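Ets DNA-binding protein pokkuri (Drosophila melanogaster, PDB 1SV4) represses transcription as an ETS-family DNA-binding factor that opposes Ras-dependent photoreceptor development, and is represented here by its SAM/Pointed domain. Local coordinates at residues D9-S14 / R45-T50. The protein carries 1 engineered substitution. Residues are numbered along the deposited sequence; the frame is centred on the assembly and turned at random.
Engineered in segment 45-50: R45 (natural residue Ala).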
loop_
_atom_site.group_PDB
_atom_site.type_symbol
_atom_site.label_atom_id
_atom_site.label_comp_id
_atom_site.label_asym_id
_atom_site.label_seq_id
_atom_site.Cartn_x
_atom_site.Cartn_y
_atom_site.Cartn_z
ATOM N N ASP A 9 7.866 -4.702 8.388
ATOM C CA ASP A 9 7.904 -3.243 8.520
ATOM C C ASP A 9 7.818 -2.591 7.127
ATOM O O ASP A 9 8.792 -2.592 6.371
ATOM C CB ASP A 9 9.205 -2.819 9.216
ATOM C CG ASP A 9 9.279 -1.323 9.459
ATOM O OD1 ASP A 9 8.420 -0.587 8.922
ATOM O OD2 ASP A 9 10.197 -0.885 10.188
ATOM N N PRO A 10 6.657 -2.000 6.791
ATOM C CA PRO A 10 6.413 -1.341 5.500
ATOM C C PRO A 10 7.456 -0.290 5.119
ATOM O O PRO A 10 7.675 -0.027 3.939
ATOM C CB PRO A 10 5.024 -0.716 5.677
ATOM C CG PRO A 10 4.384 -1.588 6.726
ATOM C CD PRO A 10 5.515 -1.799 7.696
ATOM N N ARG A 11 8.090 0.317 6.117
ATOM C CA ARG A 11 9.094 1.346 5.863
ATOM C C ARG A 11 10.330 0.747 5.210
ATOM O O ARG A 11 11.158 1.474 4.677
ATOM C CB ARG A 11 9.528 2.016 7.173
ATOM C CG ARG A 11 8.411 2.311 8.143
ATOM C CD ARG A 11 7.763 3.645 7.880
ATOM N NE ARG A 11 6.870 3.986 8.982
ATOM C CZ ARG A 11 6.251 5.153 9.126
ATOM N NH1 ARG A 11 6.416 6.128 8.234
ATOM N NH2 ARG A 11 5.464 5.343 10.180
ATOM N N LEU A 12 10.453 -0.574 5.269
ATOM C CA LEU A 12 11.606 -1.266 4.699
ATOM C C LEU A 12 11.329 -1.786 3.299
ATOM O O LEU A 12 12.202 -2.357 2.657
ATOM C CB LEU A 12 12.014 -2.438 5.592
ATOM C CG LEU A 12 12.331 -2.060 7.034
ATOM C CD1 LEU A 12 12.867 -3.276 7.753
ATOM C CD2 LEU A 12 13.358 -0.918 7.060
ATOM N N TRP A 13 10.111 -1.585 2.825
ATOM C CA TRP A 13 9.742 -2.061 1.503
ATOM C C TRP A 13 10.440 -1.367 0.338
ATOM O O TRP A 13 10.610 -0.148 0.328
ATOM C CB TRP A 13 8.235 -1.926 1.295
ATOM C CG TRP A 13 7.398 -2.833 2.137
ATOM C CD1 TRP A 13 7.821 -3.887 2.900
ATOM C CD2 TRP A 13 5.977 -2.804 2.247
ATOM N NE1 TRP A 13 6.745 -4.516 3.479
ATOM C CE2 TRP A 13 5.600 -3.872 3.096
ATOM C CE3 TRP A 13 4.983 -1.977 1.713
ATOM C CZ2 TRP A 13 4.272 -4.137 3.416
ATOM C CZ3 TRP A 13 3.661 -2.241 2.031
ATOM C CH2 TRP A 13 3.319 -3.313 2.877
ATOM N N SER A 14 10.826 -2.176 -0.646
ATOM C CA SER A 14 11.458 -1.695 -1.875
ATOM C C SER A 14 10.286 -1.311 -2.782
ATOM O O SER A 14 9.120 -1.500 -2.413
ATOM C CB SER A 14 12.256 -2.820 -2.547
ATOM O OG SER A 14 11.391 -3.878 -2.945
ATOM N N ARG A 45 8.375 6.136 1.432
ATOM C CA ARG A 45 7.544 7.198 0.876
ATOM C C ARG A 45 6.077 6.811 0.924
ATOM O O ARG A 45 5.225 7.645 1.212
ATOM C CB ARG A 45 7.959 7.524 -0.565
ATOM C CG ARG A 45 9.215 8.407 -0.652
ATOM C CD ARG A 45 9.207 9.252 -1.936
ATOM N NE ARG A 45 9.657 8.498 -3.100
ATOM C CZ ARG A 45 9.266 8.746 -4.344
ATOM N NH1 ARG A 45 8.408 9.729 -4.585
ATOM N NH2 ARG A 45 9.738 8.016 -5.343
ATOM N N LEU A 46 5.781 5.547 0.653
ATOM C CA LEU A 46 4.397 5.100 0.689
ATOM C C LEU A 46 3.772 5.402 2.051
ATOM O O LEU A 46 2.648 5.901 2.130
ATOM C CB LEU A 46 4.294 3.589 0.421
ATOM C CG LEU A 46 2.853 3.113 0.179
ATOM C CD1 LEU A 46 2.390 3.590 -1.185
ATOM C CD2 LEU A 46 2.770 1.581 0.259
ATOM N N CYS A 47 4.504 5.102 3.121
ATOM C CA CYS A 47 3.988 5.326 4.468
ATOM C C CYS A 47 3.874 6.798 4.832
ATOM O O CYS A 47 3.295 7.144 5.867
ATOM C CB CYS A 47 4.858 4.613 5.503
ATOM S SG CYS A 47 4.886 2.824 5.302
ATOM N N LEU A 48 4.430 7.664 3.992
ATOM C CA LEU A 48 4.350 9.096 4.252
ATOM C C LEU A 48 3.175 9.743 3.518
ATOM O O LEU A 48 2.809 10.888 3.800
ATOM C CB LEU A 48 5.674 9.777 3.879
ATOM C CG LEU A 48 6.782 9.468 4.895
ATOM C CD1 LEU A 48 8.123 10.033 4.433
ATOM C CD2 LEU A 48 6.381 10.065 6.243
ATOM N N LEU A 49 2.573 9.011 2.585
ATOM C CA LEU A 49 1.423 9.543 1.861
ATOM C C LEU A 49 0.277 9.781 2.825
ATOM O O LEU A 49 0.092 9.032 3.781
ATOM C CB LEU A 49 0.947 8.573 0.782
ATOM C CG LEU A 49 1.916 8.287 -0.358
ATOM C CD1 LEU A 49 1.266 7.316 -1.338
ATOM C CD2 LEU A 49 2.296 9.603 -1.046
ATOM N N THR A 50 -0.485 10.835 2.564
ATOM C CA THR A 50 -1.644 11.180 3.378
ATOM C C THR A 50 -2.852 10.483 2.760
ATOM O O THR A 50 -2.780 10.004 1.626
ATOM C CB THR A 50 -1.913 12.693 3.333
ATOM O OG1 THR A 50 -2.159 13.081 1.973
ATOM C CG2 THR A 50 -0.709 13.467 3.854
#
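C47 reaches across to P10 and R11 with both of its side-chain atoms, an example of how a small thiol can join two turns by packing alone. Its chi1 of -62° swings SG to the side of the backbone N, where it lies 3.6 Å from P10 CB and 3.9 Å from R11 CD. The CB of C47 meets the other end of the arginine, 3.5 Å from R11 NH1, with the guanidinium lying obliquely to it. R11 gets there through a bend at chi2 (-87°), after which the chain runs extended past the cysteine; L48 CD2 then approaches the edge of the guanidinium, 4.4 Å from R11 NH1. Deeper in, L46 CD2 comes to the edge of the W13 ring, 4.3 Å from W13 CZ3, while one face of that indole is covered by P10 CA.

Behind this layer, D9 opens the 3-10 turn 10-12 with an Asx turn, its OD1 accepting from R11 N at 3.0 Å. W13 NE1 is hydrogen-bonded to P7 O, which fixes the rotation of the indole. Helix 62-77 packs against both segments: L69 touches P10 and L46, and I73 touches C47. Within this SAM/Pointed domain, the contact thus joins the loop before helix 15-28 to helix 43-46 and the type I turn L46-L49 that overlaps it. Its chemistry is graded, from a buried proline, tryptophan and leucine to an exposed arginine that lays its last methylene and its guanidinium along C47 and whose charge probably remains solvated.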